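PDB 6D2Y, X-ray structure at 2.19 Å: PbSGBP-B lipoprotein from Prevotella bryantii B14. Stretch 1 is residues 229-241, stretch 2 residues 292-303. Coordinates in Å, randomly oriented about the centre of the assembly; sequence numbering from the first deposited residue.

Stretch 1 229-241: PNSVTNEVLGNSG
Stretch 2, residues 292-303: TYASHPRLCDVA

A carboxylate-centred network can join two loops that share no backbone pairing, and PbSGBP-B gives a compact example. Stretch 1 has no regular helix or strand. It turns tightly at Asn234 (phi/psi 58/40), closed by Asn230 N to Glu235 O at 2.6 Å, then extends through Leu237 (-67/143). Stretch 2 is loop with positive phi at Tyr293 (56/27) and His296 (59/76), before a weakly bonded helix near 299-302. CA atoms lie 6.0 Å apart for Thr233 and Ala294, 6.6 Å for Val232 and Val302, and 7.1 Å for Leu237 and His296.

Glu235 (m, t, chi3 -59°) points toward stretch 2 and spends both oxygens there: His296 N donates to Glu235 OE1 at 2.8 Å and 166°, and Ser295 OG (chi1 t) to Glu235 OE2 at 2.7 Å. Thr233 OG1 (chi1 p) donates to Glu235 OE1 at 2.9 Å and accepts from Asn230 ND2 at 2.7 Å, so Glu235 OE1 is bonded within the turn as well as across the contact.

Apolar packing adjoins this network. Leu237 (m, t) sets CD2 3.9 Å from Pro297 CD and CD1 4.1 Å from Leu299 CD2. Separately, Ser240 CB makes a CH-pi contact over one face of the His296 ring (chi1 m), 4.3 Å from the centroid of its ring atoms CG, ND1, CD2, CE1 and NE2.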

# COMPACT_ATOMS: atom_id res chain seq x y z
N PRO A 229 -12.92 22.59 -6.89
CA PRO A 229 -13.83 22.25 -7.99
C PRO A 229 -13.13 21.38 -9.02
O PRO A 229 -11.98 21.60 -9.39
CB PRO A 229 -14.20 23.62 -8.58
CG PRO A 229 -13.07 24.52 -8.19
CD PRO A 229 -12.61 24.03 -6.85
N ASN A 230 -13.86 20.36 -9.49
CA ASN A 230 -13.29 19.42 -10.45
C ASN A 230 -12.99 20.13 -11.77
O ASN A 230 -13.56 21.18 -12.10
CB ASN A 230 -14.24 18.24 -10.67
CG ASN A 230 -15.31 18.54 -11.70
OD1 ASN A 230 -15.11 18.36 -12.90
ND2 ASN A 230 -16.47 19.00 -11.23
N SER A 231 -12.07 19.54 -12.53
CA SER A 231 -11.51 20.19 -13.71
C SER A 231 -12.45 20.21 -14.90
O SER A 231 -12.22 20.99 -15.83
CB SER A 231 -10.20 19.50 -14.10
OG SER A 231 -9.98 19.59 -15.50
N VAL A 232 -13.49 19.39 -14.91
CA VAL A 232 -14.35 19.23 -16.08
C VAL A 232 -15.59 20.12 -16.00
O VAL A 232 -15.85 20.92 -16.90
CB VAL A 232 -14.73 17.75 -16.27
CG1 VAL A 232 -15.57 17.57 -17.52
CG2 VAL A 232 -13.48 16.89 -16.35
N THR A 233 -16.36 20.01 -14.92
CA THR A 233 -17.60 20.77 -14.78
C THR A 233 -17.50 21.93 -13.81
O THR A 233 -18.51 22.60 -13.57
CB THR A 233 -18.74 19.84 -14.35
OG1 THR A 233 -18.47 19.29 -13.05
CG2 THR A 233 -18.90 18.70 -15.35
N ASN A 234 -16.32 22.19 -13.25
CA ASN A 234 -16.12 23.30 -12.31
C ASN A 234 -17.04 23.16 -11.10
O ASN A 234 -17.59 24.14 -10.59
CB ASN A 234 -16.31 24.65 -12.99
CG ASN A 234 -15.77 25.81 -12.16
OD1 ASN A 234 -14.97 25.61 -11.25
ND2 ASN A 234 -16.21 27.02 -12.48
N GLU A 235 -17.22 21.93 -10.62
CA GLU A 235 -18.05 21.65 -9.47
C GLU A 235 -17.22 20.98 -8.38
O GLU A 235 -16.33 20.18 -8.68
CB GLU A 235 -19.24 20.74 -9.84
CG GLU A 235 -20.32 21.42 -10.66
CD GLU A 235 -21.39 20.44 -11.11
OE1 GLU A 235 -21.05 19.47 -11.82
OE2 GLU A 235 -22.57 20.65 -10.76
N VAL A 236 -17.52 21.31 -7.13
CA VAL A 236 -16.95 20.62 -5.99
C VAL A 236 -17.85 19.41 -5.72
O VAL A 236 -18.96 19.55 -5.20
CB VAL A 236 -16.83 21.53 -4.76
CG1 VAL A 236 -16.03 20.83 -3.67
CG2 VAL A 236 -16.17 22.84 -5.15
N LEU A 237 -17.38 18.23 -6.10
CA LEU A 237 -18.19 17.03 -6.00
C LEU A 237 -18.46 16.67 -4.54
O LEU A 237 -17.59 16.83 -3.67
CB LEU A 237 -17.51 15.86 -6.70
CG LEU A 237 -17.08 16.10 -8.15
CD1 LEU A 237 -16.45 14.84 -8.73
CD2 LEU A 237 -18.26 16.55 -8.99
N GLY A 238 -19.67 16.19 -4.28
CA GLY A 238 -20.05 15.74 -2.96
C GLY A 238 -21.17 14.73 -3.03
O GLY A 238 -21.02 13.67 -3.64
N ASN A 239 -22.31 15.04 -2.41
CA ASN A 239 -23.46 14.17 -2.49
C ASN A 239 -24.06 14.20 -3.90
O ASN A 239 -24.18 15.27 -4.51
CB ASN A 239 -24.52 14.58 -1.47
CG ASN A 239 -24.09 14.27 -0.05
OD1 ASN A 239 -23.68 13.16 0.27
ND2 ASN A 239 -24.20 15.27 0.83
N SER A 240 -24.42 13.03 -4.41
CA SER A 240 -25.11 12.93 -5.69
C SER A 240 -25.90 11.62 -5.74
O SER A 240 -25.53 10.70 -6.47
CB SER A 240 -24.13 13.01 -6.85
OG SER A 240 -24.81 12.98 -8.09
N GLY A 241 -26.97 11.54 -4.95
CA GLY A 241 -27.74 10.32 -4.85
C GLY A 241 -28.98 10.52 -4.01
O GLY A 241 -29.56 11.61 -4.00
N THR A 292 -25.88 15.02 -20.60
CA THR A 292 -24.63 15.57 -21.09
C THR A 292 -23.50 15.50 -20.08
O THR A 292 -22.34 15.73 -20.44
CB THR A 292 -24.83 17.03 -21.51
OG1 THR A 292 -25.21 17.80 -20.36
CG2 THR A 292 -25.92 17.14 -22.57
N TYR A 293 -23.81 15.19 -18.82
CA TYR A 293 -22.84 15.24 -17.72
C TYR A 293 -22.22 16.63 -17.59
O TYR A 293 -21.09 16.77 -17.12
CB TYR A 293 -21.76 14.17 -17.86
CG TYR A 293 -22.31 12.76 -17.86
CD1 TYR A 293 -22.82 12.19 -16.70
CD2 TYR A 293 -22.33 12.00 -19.03
CE1 TYR A 293 -23.33 10.91 -16.70
CE2 TYR A 293 -22.84 10.72 -19.04
CZ TYR A 293 -23.34 10.18 -17.87
OH TYR A 293 -23.84 8.90 -17.88
N ALA A 294 -22.95 17.66 -18.03
CA ALA A 294 -22.53 19.03 -17.76
C ALA A 294 -22.56 19.34 -16.27
O ALA A 294 -21.86 20.26 -15.82
CB ALA A 294 -23.42 20.01 -18.51
N SER A 295 -23.35 18.59 -15.50
CA SER A 295 -23.34 18.65 -14.05
C SER A 295 -23.19 17.23 -13.52
O SER A 295 -23.82 16.30 -14.03
CB SER A 295 -24.63 19.28 -13.51
OG SER A 295 -24.58 19.43 -12.10
N HIS A 296 -22.34 17.07 -12.50
CA HIS A 296 -21.98 15.78 -11.92
C HIS A 296 -21.35 14.88 -12.97
O HIS A 296 -22.01 13.94 -13.46
CB HIS A 296 -23.20 15.10 -11.29
CG HIS A 296 -23.85 15.90 -10.21
ND1 HIS A 296 -25.11 15.61 -9.73
CD2 HIS A 296 -23.43 16.98 -9.51
CE1 HIS A 296 -25.43 16.48 -8.79
NE2 HIS A 296 -24.43 17.32 -8.64
N PRO A 297 -20.10 15.11 -13.34
CA PRO A 297 -19.48 14.30 -14.40
C PRO A 297 -19.20 12.88 -13.94
O PRO A 297 -19.20 12.57 -12.75
CB PRO A 297 -18.18 15.05 -14.70
CG PRO A 297 -17.83 15.69 -13.39
CD PRO A 297 -19.14 16.05 -12.74
N ARG A 298 -18.96 12.02 -14.92
CA ARG A 298 -18.51 10.66 -14.62
C ARG A 298 -17.13 10.71 -13.97
O ARG A 298 -16.27 11.51 -14.36
CB ARG A 298 -18.47 9.83 -15.90
CG ARG A 298 -19.84 9.39 -16.39
CD ARG A 298 -19.90 9.21 -17.90
NE ARG A 298 -18.97 8.19 -18.39
CZ ARG A 298 -18.00 8.42 -19.27
NH1 ARG A 298 -17.84 9.64 -19.77
NH2 ARG A 298 -17.21 7.44 -19.66
N LEU A 299 -16.92 9.86 -12.97
CA LEU A 299 -15.65 9.88 -12.25
C LEU A 299 -14.49 9.48 -13.16
O LEU A 299 -13.36 9.92 -12.94
CB LEU A 299 -15.72 8.96 -11.03
CG LEU A 299 -16.70 9.43 -9.95
CD1 LEU A 299 -16.74 8.44 -8.81
CD2 LEU A 299 -16.32 10.82 -9.46
N CYS A 300 -14.75 8.66 -14.18
CA CYS A 300 -13.69 8.27 -15.11
C CYS A 300 -13.25 9.43 -16.00
O CYS A 300 -12.19 9.33 -16.63
CB CYS A 300 -14.15 7.10 -15.97
SG CYS A 300 -15.71 7.39 -16.83
N ASP A 301 -14.03 10.51 -16.06
CA ASP A 301 -13.61 11.72 -16.76
C ASP A 301 -12.92 12.71 -15.83
O ASP A 301 -12.23 13.62 -16.32
CB ASP A 301 -14.82 12.39 -17.42
CG ASP A 301 -15.36 11.60 -18.58
OD1 ASP A 301 -14.56 10.93 -19.28
OD2 ASP A 301 -16.59 11.64 -18.81
N VAL A 302 -13.09 12.56 -14.52
CA VAL A 302 -12.43 13.45 -13.57
C VAL A 302 -11.00 13.00 -13.31
O VAL A 302 -10.08 13.82 -13.21
CB VAL A 302 -13.25 13.53 -12.27
CG1 VAL A 302 -12.49 14.30 -11.20
CG2 VAL A 302 -14.60 14.18 -12.54
N ALA A 303 -10.78 11.69 -13.22
CA ALA A 303 -9.45 11.12 -13.06
C ALA A 303 -9.26 9.98 -14.05
O ALA A 303 -10.23 9.36 -14.51
CB ALA A 303 -9.21 10.62 -11.62